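PDB 1QLW: esterase from Alcaligenes sp., which probably hydrolyses carboxylic ester bonds, as expected of a carboxylic esterase of the alpha/beta-hydrolase family. Local coordinates for residues S20-G25 and Q49-Y54; A141-R146 and E257-W262; D89-R94 and V309-L314; S245-V250 and G280-L285. All coordinates share one frame; numbering follows the deposited sequence.

Contact 1 (S20-G25 and Q49-Y54); sequences SFFVGG and QMYVRY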
loop_
_atom_site.group_PDB
_atom_site.type_symbol
_atom_site.label_atom_id
_atom_site.label_comp_id
_atom_site.label_asym_id
_atom_site.label_seq_id
_atom_site.Cartn_x
_atom_site.Cartn_y
_atom_site.Cartn_z
ATOM N N SER A 20 -5.752 3.156 9.841
ATOM C CA SER A 20 -5.868 3.359 8.412
ATOM C C SER A 20 -7.311 3.651 8.051
ATOM O O SER A 20 -8.228 3.121 8.706
ATOM C CB SER A 20 -5.502 2.057 7.658
ATOM O OG SER A 20 -4.216 1.639 8.008
ATOM N N PHE A 21 -7.503 4.451 7.011
ATOM C CA PHE A 21 -8.843 4.757 6.530
ATOM C C PHE A 21 -8.698 5.275 5.093
ATOM O O PHE A 21 -7.573 5.469 4.620
ATOM C CB PHE A 21 -9.576 5.762 7.410
ATOM C CG PHE A 21 -8.901 7.087 7.598
ATOM C CD1 PHE A 21 -7.972 7.290 8.610
ATOM C CD2 PHE A 21 -9.150 8.150 6.752
ATOM C CE1 PHE A 21 -7.368 8.520 8.803
ATOM C CE2 PHE A 21 -8.540 9.384 6.912
ATOM C CZ PHE A 21 -7.651 9.561 7.945
ATOM N N PHE A 22 -9.838 5.505 4.459
ATOM C CA PHE A 22 -9.838 6.075 3.127
ATOM C C PHE A 22 -10.596 7.385 3.119
ATOM O O PHE A 22 -11.517 7.613 3.911
ATOM C CB PHE A 22 -10.527 5.136 2.109
ATOM C CG PHE A 22 -9.626 3.981 1.765
ATOM C CD1 PHE A 22 -9.502 2.876 2.600
ATOM C CD2 PHE A 22 -8.875 4.001 0.596
ATOM C CE1 PHE A 22 -8.625 1.860 2.275
ATOM C CE2 PHE A 22 -8.028 2.973 0.258
ATOM C CZ PHE A 22 -7.896 1.892 1.110
ATOM N N VAL A 23 -10.208 8.258 2.193
ATOM C CA VAL A 23 -10.878 9.525 1.974
ATOM C C VAL A 23 -11.436 9.538 0.551
ATOM O O VAL A 23 -10.758 9.214 -0.421
ATOM C CB VAL A 23 -9.884 10.695 2.113
ATOM C CG1 VAL A 23 -10.546 12.007 1.764
ATOM C CG2 VAL A 23 -9.308 10.671 3.521
ATOM N N GLY A 24 -12.705 9.939 0.440
ATOM C CA GLY A 24 -13.283 10.193 -0.862
ATOM C C GLY A 24 -13.664 8.942 -1.630
ATOM O O GLY A 24 -13.983 7.882 -1.082
ATOM N N GLY A 25 -13.667 9.107 -2.946
ATOM C CA GLY A 25 -14.126 8.068 -3.870
ATOM C C GLY A 25 -15.459 8.467 -4.505
ATOM O O GLY A 25 -16.208 9.312 -4.027
ATOM N N GLN A 49 -10.772 7.009 -4.423
ATOM C CA GLN A 49 -10.529 7.131 -3.001
ATOM C C GLN A 49 -9.024 7.091 -2.716
ATOM O O GLN A 49 -8.236 6.494 -3.450
ATOM C CB GLN A 49 -11.232 5.995 -2.237
ATOM C CG GLN A 49 -10.759 4.578 -2.569
ATOM C CD GLN A 49 -11.540 3.955 -3.694
ATOM O OE1 GLN A 49 -12.012 4.629 -4.593
ATOM N NE2 GLN A 49 -11.778 2.652 -3.677
ATOM N N MET A 50 -8.648 7.654 -1.567
ATOM C CA MET A 50 -7.242 7.787 -1.168
ATOM C C MET A 50 -6.991 7.036 0.137
ATOM O O MET A 50 -7.618 7.362 1.167
ATOM C CB MET A 50 -6.916 9.278 -1.001
ATOM C CG MET A 50 -5.510 9.564 -0.500
ATOM S SD MET A 50 -5.193 11.339 -0.397
ATOM C CE MET A 50 -6.049 11.764 1.127
ATOM N N TYR A 51 -6.081 6.080 0.112
ATOM C CA TYR A 51 -5.629 5.366 1.310
ATOM C C TYR A 51 -4.807 6.282 2.205
ATOM O O TYR A 51 -3.927 7.008 1.728
ATOM C CB TYR A 51 -4.729 4.215 0.868
ATOM C CG TYR A 51 -4.043 3.458 1.989
ATOM C CD1 TYR A 51 -4.763 2.589 2.817
ATOM C CD2 TYR A 51 -2.689 3.601 2.217
ATOM C CE1 TYR A 51 -4.130 1.897 3.829
ATOM C CE2 TYR A 51 -2.057 2.899 3.230
ATOM C CZ TYR A 51 -2.782 2.027 4.028
ATOM O OH TYR A 51 -2.097 1.326 5.003
ATOM N N VAL A 52 -5.067 6.206 3.504
ATOM C CA VAL A 52 -4.360 6.978 4.508
ATOM C C VAL A 52 -3.965 6.068 5.671
ATOM O O VAL A 52 -4.839 5.447 6.283
ATOM C CB VAL A 52 -5.215 8.138 5.055
ATOM C CG1 VAL A 52 -4.386 9.004 5.998
ATOM C CG2 VAL A 52 -5.821 8.972 3.928
ATOM N N ARG A 53 -2.683 6.024 6.004
ATOM C CA ARG A 53 -2.181 5.307 7.178
ATOM C C ARG A 53 -1.708 6.357 8.167
ATOM O O ARG A 53 -0.906 7.227 7.802
ATOM C CB ARG A 53 -1.019 4.391 6.804
ATOM C CG ARG A 53 -0.388 3.683 7.993
ATOM C CD ARG A 53 -1.305 2.683 8.593
ATOM N NE ARG A 53 -0.576 1.777 9.478
ATOM C CZ ARG A 53 -1.157 0.867 10.241
ATOM N NH1 ARG A 53 -2.480 0.816 10.186
ATOM N NH2 ARG A 53 -0.458 0.047 11.017
ATOM N N TYR A 54 -2.185 6.329 9.405
ATOM C CA TYR A 54 -1.819 7.319 10.412
ATOM C C TYR A 54 -1.127 6.641 11.597
ATOM O O TYR A 54 -1.421 5.508 11.996
ATOM C CB TYR A 54 -3.040 8.129 10.875
ATOM C CG TYR A 54 -4.080 7.405 11.692
ATOM C CD1 TYR A 54 -3.977 7.340 13.080
ATOM C CD2 TYR A 54 -5.183 6.792 11.100
ATOM C CE1 TYR A 54 -4.927 6.683 13.840
ATOM C CE2 TYR A 54 -6.133 6.141 11.872
ATOM C CZ TYR A 54 -6.004 6.070 13.238
ATOM O OH TYR A 54 -6.949 5.390 13.972
#
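Residues 20-23 and 50-54 run antiparallel, locked by two hydrogen-bonded pairs: Phe21 with Val52 and Val23 with Met50. The shortest amide bond, Val52 N to Phe21 O at 2.8 Å, meets the carbonyl almost along its C=O axis. Both faces are well packed near the middle of the ladder, Phe21, Val23, Met50 and Val52 making the apolar one. Phe21 takes the crowded torsion, CG between backbone N and carbonyl carbon (chi1 58°), which swings its ring over Val52; Val52 CB sits 4.1 Å from the ring centroid in a CH-pi contact. The ring's rim meets that of Tyr54, with Phe21 CE1 3.6 Å from Tyr54 CD2 and the planes 47° apart. An alanine in place of Phe21 would probably uncover Val52 and leave Tyr54 less braced. The far end is looser: Gly24 and exposed Gly25 bring only backbone atoms to Gln49, Gly24 O lying 3.5 Å from Gln49 CB. The other face mixes an aromatic pair with polar groups: Phe22 CE2 lies 3.6 Å from Tyr51 CB, Arg53 NH1 donates in its guanidinium plane to Ser20 OG at 2.9 Å, and Glu79 of the second subunit bonds both Ser20 OG and Tyr51 OH. This is the pairing of strands 13-23 and 43-57 at the N-terminal part of the alpha/beta-hydrolase's mixed sheet, with helix 185-197 on Phe21, Val23 and Met50 and strand 99-103 flanking strand 43-57.

Contact 2 (A141-R146 and E257-W262); sequences AWAIFR and EEFPRW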
loop_
_atom_site.group_PDB
_atom_site.type_symbol
_atom_site.label_atom_id
_atom_site.label_comp_id
_atom_site.label_asym_id
_atom_site.label_seq_id
_atom_site.Cartn_x
_atom_site.Cartn_y
_atom_site.Cartn_z
ATOM N N ALA A 141 15.008 6.592 -14.463
ATOM C CA ALA A 141 14.914 7.070 -13.090
ATOM C C ALA A 141 16.257 7.573 -12.588
ATOM O O ALA A 141 16.310 8.549 -11.830
ATOM C CB ALA A 141 14.348 5.980 -12.194
ATOM N N TRP A 142 17.341 6.907 -12.948
ATOM C CA TRP A 142 18.671 7.331 -12.508
ATOM C C TRP A 142 18.920 8.800 -12.827
ATOM O O TRP A 142 19.454 9.555 -12.012
ATOM C CB TRP A 142 19.684 6.469 -13.249
ATOM C CG TRP A 142 21.100 6.545 -12.796
ATOM C CD1 TRP A 142 22.076 7.391 -13.240
ATOM C CD2 TRP A 142 21.715 5.690 -11.828
ATOM N NE1 TRP A 142 23.263 7.112 -12.601
ATOM C CE2 TRP A 142 23.067 6.066 -11.730
ATOM C CE3 TRP A 142 21.240 4.640 -11.034
ATOM C CZ2 TRP A 142 23.953 5.414 -10.873
ATOM C CZ3 TRP A 142 22.124 4.012 -10.188
ATOM C CH2 TRP A 142 23.466 4.397 -10.106
ATOM N N ALA A 143 18.548 9.204 -14.033
ATOM C CA ALA A 143 18.745 10.580 -14.482
ATOM C C ALA A 143 17.677 11.501 -13.922
ATOM O O ALA A 143 17.989 12.638 -13.523
ATOM C CB ALA A 143 18.833 10.630 -15.998
ATOM N N ILE A 144 16.411 11.087 -13.876
ATOM C CA ILE A 144 15.364 11.916 -13.275
ATOM C C ILE A 144 15.689 12.251 -11.825
ATOM O O ILE A 144 15.483 13.372 -11.352
ATOM C CB ILE A 144 13.995 11.211 -13.353
ATOM C CG1 ILE A 144 13.582 11.088 -14.820
ATOM C CG2 ILE A 144 12.938 11.947 -12.536
ATOM C CD1 ILE A 144 12.448 10.131 -15.114
ATOM N N PHE A 145 16.254 11.273 -11.114
ATOM C CA PHE A 145 16.564 11.433 -9.709
ATOM C C PHE A 145 17.922 12.075 -9.464
ATOM O O PHE A 145 18.251 12.386 -8.318
ATOM C CB PHE A 145 16.481 10.095 -8.987
ATOM C CG PHE A 145 15.120 9.445 -8.969
ATOM C CD1 PHE A 145 13.945 10.148 -9.218
ATOM C CD2 PHE A 145 15.006 8.103 -8.672
ATOM C CE1 PHE A 145 12.707 9.544 -9.174
ATOM C CE2 PHE A 145 13.770 7.479 -8.624
ATOM C CZ PHE A 145 12.628 8.193 -8.873
ATOM N N ARG A 146 18.702 12.280 -10.525
ATOM C CA ARG A 146 19.989 12.940 -10.481
ATOM C C ARG A 146 20.988 12.149 -9.641
ATOM O O ARG A 146 21.824 12.734 -8.930
ATOM C CB ARG A 146 19.889 14.396 -10.005
ATOM C CG ARG A 146 18.876 15.220 -10.771
ATOM C CD ARG A 146 19.033 16.724 -10.530
ATOM N NE ARG A 146 19.136 17.046 -9.117
ATOM C CZ ARG A 146 18.119 17.057 -8.263
ATOM N NH1 ARG A 146 16.868 16.883 -8.706
ATOM N NH2 ARG A 146 18.344 17.243 -6.967
ATOM N N GLU A 257 21.844 22.082 -11.745
ATOM C CA GLU A 257 22.194 22.844 -12.924
ATOM C C GLU A 257 22.469 22.062 -14.177
ATOM O O GLU A 257 22.095 22.520 -15.272
ATOM C CB GLU A 257 23.380 23.782 -12.607
ATOM C CG GLU A 257 22.815 25.030 -11.943
ATOM C CD GLU A 257 22.854 25.295 -10.484
ATOM O OE1 GLU A 257 24.081 25.332 -10.114
ATOM O OE2 GLU A 257 21.975 25.257 -9.585
ATOM N N GLU A 258 22.983 20.841 -14.029
ATOM C CA GLU A 258 23.347 20.083 -15.216
ATOM C C GLU A 258 22.203 19.285 -15.798
ATOM O O GLU A 258 22.411 18.655 -16.839
ATOM C CB GLU A 258 24.561 19.215 -14.909
ATOM C CG GLU A 258 24.351 18.191 -13.818
ATOM C CD GLU A 258 25.633 17.677 -13.191
ATOM O OE1 GLU A 258 26.285 16.842 -13.865
ATOM O OE2 GLU A 258 25.967 18.044 -12.035
ATOM N N PHE A 259 21.014 19.340 -15.213
ATOM C CA PHE A 259 19.868 18.633 -15.767
ATOM C C PHE A 259 18.826 19.609 -16.280
ATOM O O PHE A 259 18.152 20.286 -15.487
ATOM C CB PHE A 259 19.247 17.718 -14.689
ATOM C CG PHE A 259 20.134 16.570 -14.303
ATOM C CD1 PHE A 259 21.086 16.710 -13.322
ATOM C CD2 PHE A 259 20.025 15.323 -14.909
ATOM C CE1 PHE A 259 21.913 15.660 -12.960
ATOM C CE2 PHE A 259 20.858 14.280 -14.564
ATOM C CZ PHE A 259 21.805 14.447 -13.581
ATOM N N PRO A 260 18.574 19.603 -17.582
ATOM C CA PRO A 260 17.538 20.465 -18.150
ATOM C C PRO A 260 16.149 20.191 -17.606
ATOM O O PRO A 260 15.307 21.110 -17.661
ATOM C CB PRO A 260 17.650 20.280 -19.655
ATOM C CG PRO A 260 19.013 19.736 -19.875
ATOM C CD PRO A 260 19.356 18.930 -18.642
ATOM N N ARG A 261 15.859 19.020 -17.051
ATOM C CA ARG A 261 14.562 18.703 -16.467
ATOM C C ARG A 261 14.372 19.568 -15.217
ATOM O O ARG A 261 13.259 19.957 -14.870
ATOM C CB ARG A 261 14.423 17.218 -16.099
ATOM C CG ARG A 261 13.049 16.670 -15.746
ATOM C CD ARG A 261 13.041 15.228 -15.288
ATOM N NE ARG A 261 11.775 14.516 -15.220
ATOM C CZ ARG A 261 11.222 13.751 -16.153
ATOM N NH1 ARG A 261 11.827 13.556 -17.321
ATOM N NH2 ARG A 261 10.061 13.132 -15.925
ATOM N N TRP A 262 15.456 19.859 -14.503
ATOM C CA TRP A 262 15.399 20.400 -13.169
ATOM C C TRP A 262 15.774 21.859 -13.024
ATOM O O TRP A 262 15.147 22.571 -12.243
ATOM C CB TRP A 262 16.257 19.571 -12.190
ATOM C CG TRP A 262 15.588 18.265 -11.890
ATOM C CD1 TRP A 262 15.929 17.000 -12.264
ATOM C CD2 TRP A 262 14.364 18.131 -11.140
ATOM N NE1 TRP A 262 15.012 16.097 -11.788
ATOM C CE2 TRP A 262 14.043 16.772 -11.089
ATOM C CE3 TRP A 262 13.532 19.064 -10.499
ATOM C CZ2 TRP A 262 12.898 16.312 -10.422
ATOM C CZ3 TRP A 262 12.404 18.601 -9.848
ATOM C CH2 TRP A 262 12.100 17.243 -9.816
#
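Arg146 and Trp262 carry the innermost layer of this junction. The indole nitrogen Trp262 NE1 donates to Ile144 O at 2.8 Å, a fairly straight bond (151°) that lies close to the ring plane and fixes the indole's rotation. Arg146 then crosses the same indole: its guanidinium stands on edge, 75° from the ring plane, with NH1 over the face and CZ 4.6 Å from the centroid of the five-membered ring, a cation-pi contact. Lower down the chain, Arg146 CG lies 3.8 Å from the Phe259 ring centroid, so the aliphatic part of the arginine is wedged between two aromatics. What presents it there is a Schellman motif: Arg146 has positive phi at the end of helix 138-144, and its N bonds back to Ala143 O at 3.1 Å. Beside it, Ile144 CG1 rests centrally on the guanidinium face of Arg261, 3.8 Å from CZ. Further out, Glu230 pairs with Arg146 NH1 and the carbonyl of Asp254 takes NE, so the charge would probably stay anchored as well as neutralised. His298 meets the Trp262 ring, and Arg261 NH1 reaches Lys38 O of the second subunit, with a bound sulfate about 4 Å from the Arg261 side chain.

Contact 3 (D89-R94 and V309-L314); sequences DEYFLR and VADLIL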
loop_
_atom_site.group_PDB
_atom_site.type_symbol
_atom_site.label_atom_id
_atom_site.label_comp_id
_atom_site.label_asym_id
_atom_site.label_seq_id
_atom_site.Cartn_x
_atom_site.Cartn_y
_atom_site.Cartn_z
ATOM N N ASP A 89 8.931 9.165 7.837
ATOM C CA ASP A 89 7.720 8.871 8.606
ATOM C C ASP A 89 8.041 8.543 10.063
ATOM O O ASP A 89 7.569 9.190 11.003
ATOM C CB ASP A 89 7.069 7.723 7.864
ATOM C CG ASP A 89 5.797 7.336 8.506
ATOM O OD1 ASP A 89 5.205 8.081 9.301
ATOM O OD2 ASP A 89 5.391 6.206 8.151
ATOM N N GLU A 90 8.939 7.567 10.278
ATOM C CA GLU A 90 9.331 7.189 11.624
ATOM C C GLU A 90 10.037 8.330 12.334
ATOM O O GLU A 90 9.814 8.569 13.525
ATOM C CB GLU A 90 10.255 5.969 11.570
ATOM C CG GLU A 90 10.706 5.535 12.952
ATOM C CD GLU A 90 11.552 4.300 13.030
ATOM O OE1 GLU A 90 11.732 3.611 12.010
ATOM O OE2 GLU A 90 12.064 4.012 14.141
ATOM N N TYR A 91 10.899 9.054 11.635
ATOM C CA TYR A 91 11.629 10.152 12.265
ATOM C C TYR A 91 10.668 11.228 12.749
ATOM O O TYR A 91 10.782 11.736 13.871
ATOM C CB TYR A 91 12.656 10.736 11.310
ATOM C CG TYR A 91 13.597 11.701 11.974
ATOM C CD1 TYR A 91 14.465 11.269 12.960
ATOM C CD2 TYR A 91 13.684 13.018 11.575
ATOM C CE1 TYR A 91 15.395 12.128 13.517
ATOM C CE2 TYR A 91 14.594 13.897 12.117
ATOM C CZ TYR A 91 15.466 13.440 13.086
ATOM O OH TYR A 91 16.416 14.267 13.640
ATOM N N PHE A 92 9.684 11.578 11.911
ATOM C CA PHE A 92 8.717 12.599 12.294
ATOM C C PHE A 92 7.938 12.156 13.529
ATOM O O PHE A 92 7.703 12.964 14.439
ATOM C CB PHE A 92 7.767 12.904 11.138
ATOM C CG PHE A 92 8.371 13.646 9.981
ATOM C CD1 PHE A 92 9.692 14.036 9.902
ATOM C CD2 PHE A 92 7.570 13.976 8.907
ATOM C CE1 PHE A 92 10.192 14.711 8.812
ATOM C CE2 PHE A 92 8.055 14.667 7.807
ATOM C CZ PHE A 92 9.379 15.039 7.762
ATOM N N LEU A 93 7.550 10.881 13.582
ATOM C CA LEU A 93 6.856 10.350 14.761
ATOM C C LEU A 93 7.724 10.492 16.004
ATOM O O LEU A 93 7.257 10.909 17.072
ATOM C CB LEU A 93 6.531 8.870 14.553
ATOM C CG LEU A 93 5.516 8.589 13.471
ATOM C CD1 LEU A 93 5.465 7.112 13.159
ATOM C CD2 LEU A 93 4.147 9.080 13.905
ATOM N N ARG A 94 9.013 10.162 15.888
ATOM C CA ARG A 94 9.959 10.249 16.996
ATOM C C ARG A 94 10.189 11.688 17.430
ATOM O O ARG A 94 10.499 11.954 18.593
ATOM C CB ARG A 94 11.269 9.555 16.632
ATOM C CG ARG A 94 11.123 8.045 16.582
ATOM C CD ARG A 94 12.429 7.376 16.187
ATOM N NE ARG A 94 12.303 5.920 16.181
ATOM C CZ ARG A 94 12.474 5.147 17.245
ATOM N NH1 ARG A 94 12.779 5.654 18.431
ATOM N NH2 ARG A 94 12.292 3.845 17.108
ATOM N N VAL A 309 18.417 16.625 6.539
ATOM C CA VAL A 309 17.428 17.346 5.732
ATOM C C VAL A 309 16.121 17.447 6.498
ATOM O O VAL A 309 15.479 18.511 6.558
ATOM C CB VAL A 309 17.256 16.696 4.358
ATOM C CG1 VAL A 309 16.179 17.431 3.565
ATOM C CG2 VAL A 309 18.572 16.655 3.594
ATOM N N ALA A 310 15.699 16.348 7.125
ATOM C CA ALA A 310 14.466 16.379 7.912
ATOM C C ALA A 310 14.535 17.432 9.017
ATOM O O ALA A 310 13.548 18.141 9.262
ATOM C CB ALA A 310 14.168 15.017 8.519
ATOM N N ASP A 311 15.672 17.539 9.712
ATOM C CA ASP A 311 15.786 18.532 10.772
ATOM C C ASP A 311 15.611 19.943 10.250
ATOM O O ASP A 311 15.004 20.772 10.918
ATOM C CB ASP A 311 17.131 18.410 11.485
ATOM C CG ASP A 311 17.157 17.292 12.496
ATOM O OD1 ASP A 311 16.111 16.673 12.764
ATOM O OD2 ASP A 311 18.249 17.038 13.045
ATOM N N LEU A 312 16.141 20.251 9.070
ATOM C CA LEU A 312 15.950 21.583 8.490
ATOM C C LEU A 312 14.473 21.844 8.262
ATOM O O LEU A 312 13.981 22.947 8.511
ATOM C CB LEU A 312 16.749 21.711 7.205
ATOM C CG LEU A 312 18.265 21.827 7.385
ATOM C CD1 LEU A 312 18.979 21.556 6.076
ATOM C CD2 LEU A 312 18.639 23.208 7.910
ATOM N N ILE A 313 13.764 20.863 7.715
ATOM C CA ILE A 313 12.342 21.014 7.434
ATOM C C ILE A 313 11.542 21.135 8.722
ATOM O O ILE A 313 10.671 22.001 8.843
ATOM C CB ILE A 313 11.861 19.831 6.568
ATOM C CG1 ILE A 313 12.493 19.938 5.170
ATOM C CG2 ILE A 313 10.348 19.795 6.495
ATOM C CD1 ILE A 313 12.255 18.702 4.316
ATOM N N LEU A 314 11.823 20.278 9.698
ATOM C CA LEU A 314 11.087 20.321 10.960
ATOM C C LEU A 314 11.331 21.614 11.727
ATOM O O LEU A 314 10.421 22.160 12.349
ATOM C CB LEU A 314 11.406 19.104 11.822
ATOM C CG LEU A 314 10.976 17.755 11.251
ATOM C CD1 LEU A 314 11.462 16.632 12.148
ATOM C CD2 LEU A 314 9.463 17.688 11.073
#
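Two helices of the alpha/beta-hydrolase framework meet here, helix 88-94, which precedes strand 99-103, and helix 306-319 near the C-terminus. Their local axes stay 11.1 Å apart and cross at -49°, a separation wide enough for aromatic side chains to bridge. Tyr91, with CG anti to the backbone N (chi1 -170°), extends straight toward the second helix. Its ring flank passes the methyl of Ala310, CD2 to CB 3.7 Å, and its hydroxyl goes on to donate to Asp311 OD1 at 2.6 Å. The acceptor uses its syn lone pair and lies at the edge of the ring, the ring and carboxylate planes being turned 35° apart. One turn further along helix 306-319, Leu314 sets CD2 over one face of the Phe92 ring, 4.0 Å from its centroid and displaced toward the rim. Ala310 CB touches the edge of that same ring at Phe92 CE1, 4.0 Å away, so the small residue serves both aromatics. A leucine in place of Tyr91 would probably cost the link between the helices its polar bond and leave Asp311 without this donor. Pro6 also packs on both Tyr91 and Asp311, and Lys95 adds a long, weak ion pair to OD1. Such a short bond from a buried phenol, helped by the distant ammonium, would be expected to favour the ionised carboxylate.

Contact 4 (S245-V250 and G280-L285); sequences SIPVLV and GGKGQL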
loop_
_atom_site.group_PDB
_atom_site.type_symbol
_atom_site.label_atom_id
_atom_site.label_comp_id
_atom_site.label_asym_id
_atom_site.label_seq_id
_atom_site.Cartn_x
_atom_site.Cartn_y
_atom_site.Cartn_z
ATOM N N SER A 245 -1.772 33.433 3.446
ATOM C CA SER A 245 -1.854 33.130 4.860
ATOM C C SER A 245 -1.309 31.741 5.170
ATOM O O SER A 245 -1.369 31.339 6.336
ATOM C CB SER A 245 -3.297 33.238 5.372
ATOM O OG SER A 245 -3.621 34.615 5.513
ATOM N N ILE A 246 -0.761 31.034 4.192
ATOM C CA ILE A 246 -0.234 29.686 4.428
ATOM C C ILE A 246 1.272 29.717 4.224
ATOM O O ILE A 246 1.709 29.908 3.083
ATOM C CB ILE A 246 -0.876 28.686 3.444
ATOM C CG1 ILE A 246 -2.390 28.604 3.654
ATOM C CG2 ILE A 246 -0.270 27.300 3.604
ATOM C CD1 ILE A 246 -3.136 27.920 2.533
ATOM N N PRO A 247 2.082 29.537 5.249
ATOM C CA PRO A 247 3.538 29.528 5.057
ATOM C C PRO A 247 3.924 28.383 4.132
ATOM O O PRO A 247 3.375 27.281 4.218
ATOM C CB PRO A 247 4.101 29.393 6.455
ATOM C CG PRO A 247 3.003 29.801 7.380
ATOM C CD PRO A 247 1.726 29.392 6.672
ATOM N N VAL A 248 4.920 28.655 3.286
ATOM C CA VAL A 248 5.393 27.709 2.292
ATOM C C VAL A 248 6.905 27.546 2.312
ATOM O O VAL A 248 7.640 28.521 2.340
ATOM C CB VAL A 248 4.999 28.179 0.872
ATOM C CG1 VAL A 248 5.600 27.307 -0.216
ATOM C CG2 VAL A 248 3.490 28.304 0.718
ATOM N N LEU A 249 7.323 26.272 2.275
ATOM C CA LEU A 249 8.718 25.913 2.146
ATOM C C LEU A 249 8.889 25.027 0.917
ATOM O O LEU A 249 8.183 24.018 0.821
ATOM C CB LEU A 249 9.205 25.151 3.384
ATOM C CG LEU A 249 10.657 24.682 3.338
ATOM C CD1 LEU A 249 11.631 25.853 3.348
ATOM C CD2 LEU A 249 10.958 23.760 4.515
ATOM N N VAL A 250 9.774 25.401 0.010
ATOM C CA VAL A 250 10.091 24.582 -1.163
ATOM C C VAL A 250 11.552 24.184 -1.005
ATOM O O VAL A 250 12.396 25.046 -0.766
ATOM C CB VAL A 250 9.820 25.327 -2.477
ATOM C CG1 VAL A 250 10.314 24.525 -3.665
ATOM C CG2 VAL A 250 8.337 25.673 -2.593
ATOM N N GLY A 280 2.787 39.636 0.473
ATOM C CA GLY A 280 2.499 39.598 1.892
ATOM C C GLY A 280 2.448 38.205 2.485
ATOM O O GLY A 280 2.103 38.066 3.663
ATOM N N GLY A 281 2.781 37.185 1.700
ATOM C CA GLY A 281 2.835 35.815 2.214
ATOM C C GLY A 281 4.207 35.570 2.839
ATOM O O GLY A 281 4.997 36.484 3.059
ATOM N N LYS A 282 4.462 34.302 3.119
ATOM C CA LYS A 282 5.673 33.856 3.785
ATOM C C LYS A 282 6.132 32.584 3.071
ATOM O O LYS A 282 5.570 31.506 3.269
ATOM C CB LYS A 282 5.459 33.589 5.261
ATOM C CG LYS A 282 5.093 34.674 6.241
ATOM C CD LYS A 282 4.662 34.121 7.596
ATOM C CE LYS A 282 5.696 33.218 8.235
ATOM N NZ LYS A 282 5.124 32.258 9.225
ATOM N N GLY A 283 7.139 32.726 2.225
ATOM C CA GLY A 283 7.695 31.616 1.484
ATOM C C GLY A 283 9.207 31.574 1.604
ATOM O O GLY A 283 9.859 32.613 1.646
ATOM N N GLN A 284 9.758 30.370 1.570
ATOM C CA GLN A 284 11.190 30.170 1.536
ATOM C C GLN A 284 11.527 29.088 0.525
ATOM O O GLN A 284 10.878 28.040 0.504
ATOM C CB GLN A 284 11.739 29.753 2.904
ATOM C CG GLN A 284 13.206 29.412 2.941
ATOM C CD GLN A 284 13.738 29.065 4.315
ATOM O OE1 GLN A 284 13.210 29.488 5.336
ATOM N NE2 GLN A 284 14.843 28.324 4.291
ATOM N N LEU A 285 12.560 29.342 -0.262
ATOM C CA LEU A 285 13.123 28.323 -1.133
ATOM C C LEU A 285 14.446 27.918 -0.475
ATOM O O LEU A 285 15.394 28.714 -0.438
ATOM C CB LEU A 285 13.314 28.794 -2.574
ATOM C CG LEU A 285 13.441 27.563 -3.506
ATOM C CD1 LEU A 285 12.919 27.852 -4.888
ATOM C CD2 LEU A 285 14.855 27.013 -3.480
HETATM O O HOH W 1 2.215 32.558 2.663
#
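The first link lies just ahead of the strand, at Ile246, whose carbonyl O accepts from a water at 2.7 Å; the same water takes the amide of Lys282, with Lys282 N 2.9 Å away, and so joins the two segments before their direct pairing begins. Pro247 follows, and the bent Lys282 chain runs beside its ring until NZ lies 3.7 Å from Pro247 CG, the ammonium itself being bound by Asn320. At Val248 the ladder starts: Val248 N donates to Lys282 O, nearly along the C=O axis, and Val248 O receives Gln284 N at 2.9 Å. Opposite Val248 sits Gly283, without a side chain, and Val248 packs on Leu276 of helix 263-278 and Phe213 of helix 211-218. The ladder is parallel because it closes a beta-alpha-beta crossover: strand 248-252 leads through helix 263-278 into strand 283-287, and a Schellman motif at Gly280 ends that helix. Leu249 points to the other face, its CD1 lying alongside the extended Gln284 side chain, 3.9 Å from CG, with Trp316 of helix 306-319 packed on both. Val250 returns to the Val248 face; its N makes the straightest bond of the ladder, 170° at the hydrogen, to Gln284 O at 2.9 Å. Beyond it Val250 CG1 comes within 4.4 Å of Leu285 CG, while Leu285 packs on Leu266, Cys269 and His270 of the crossover helix.

How the contacts relate
Contacts 1 and 4 hold distant parts of one mixed sheet, their centres about 28 Å apart. Contact 3 joins helices that pack against it and touches contact 4 directly, Ile313 CG1 lying 4.2 Å from Leu249 CD2. Contacts 1 and 3 approach to about 6 Å between nearest atoms within a chain; across the dimer, Arg53 of contact 1 forms a salt bridge with Asp89 of the second subunit, the equivalent of a contact 3 residue. Contact 2, about 32 Å from contact 1 between centres, also reaches the second subunit. It borders Glu230 and His298, whose places after late strands are consistent with the acid and histidine of a hydrolase triad.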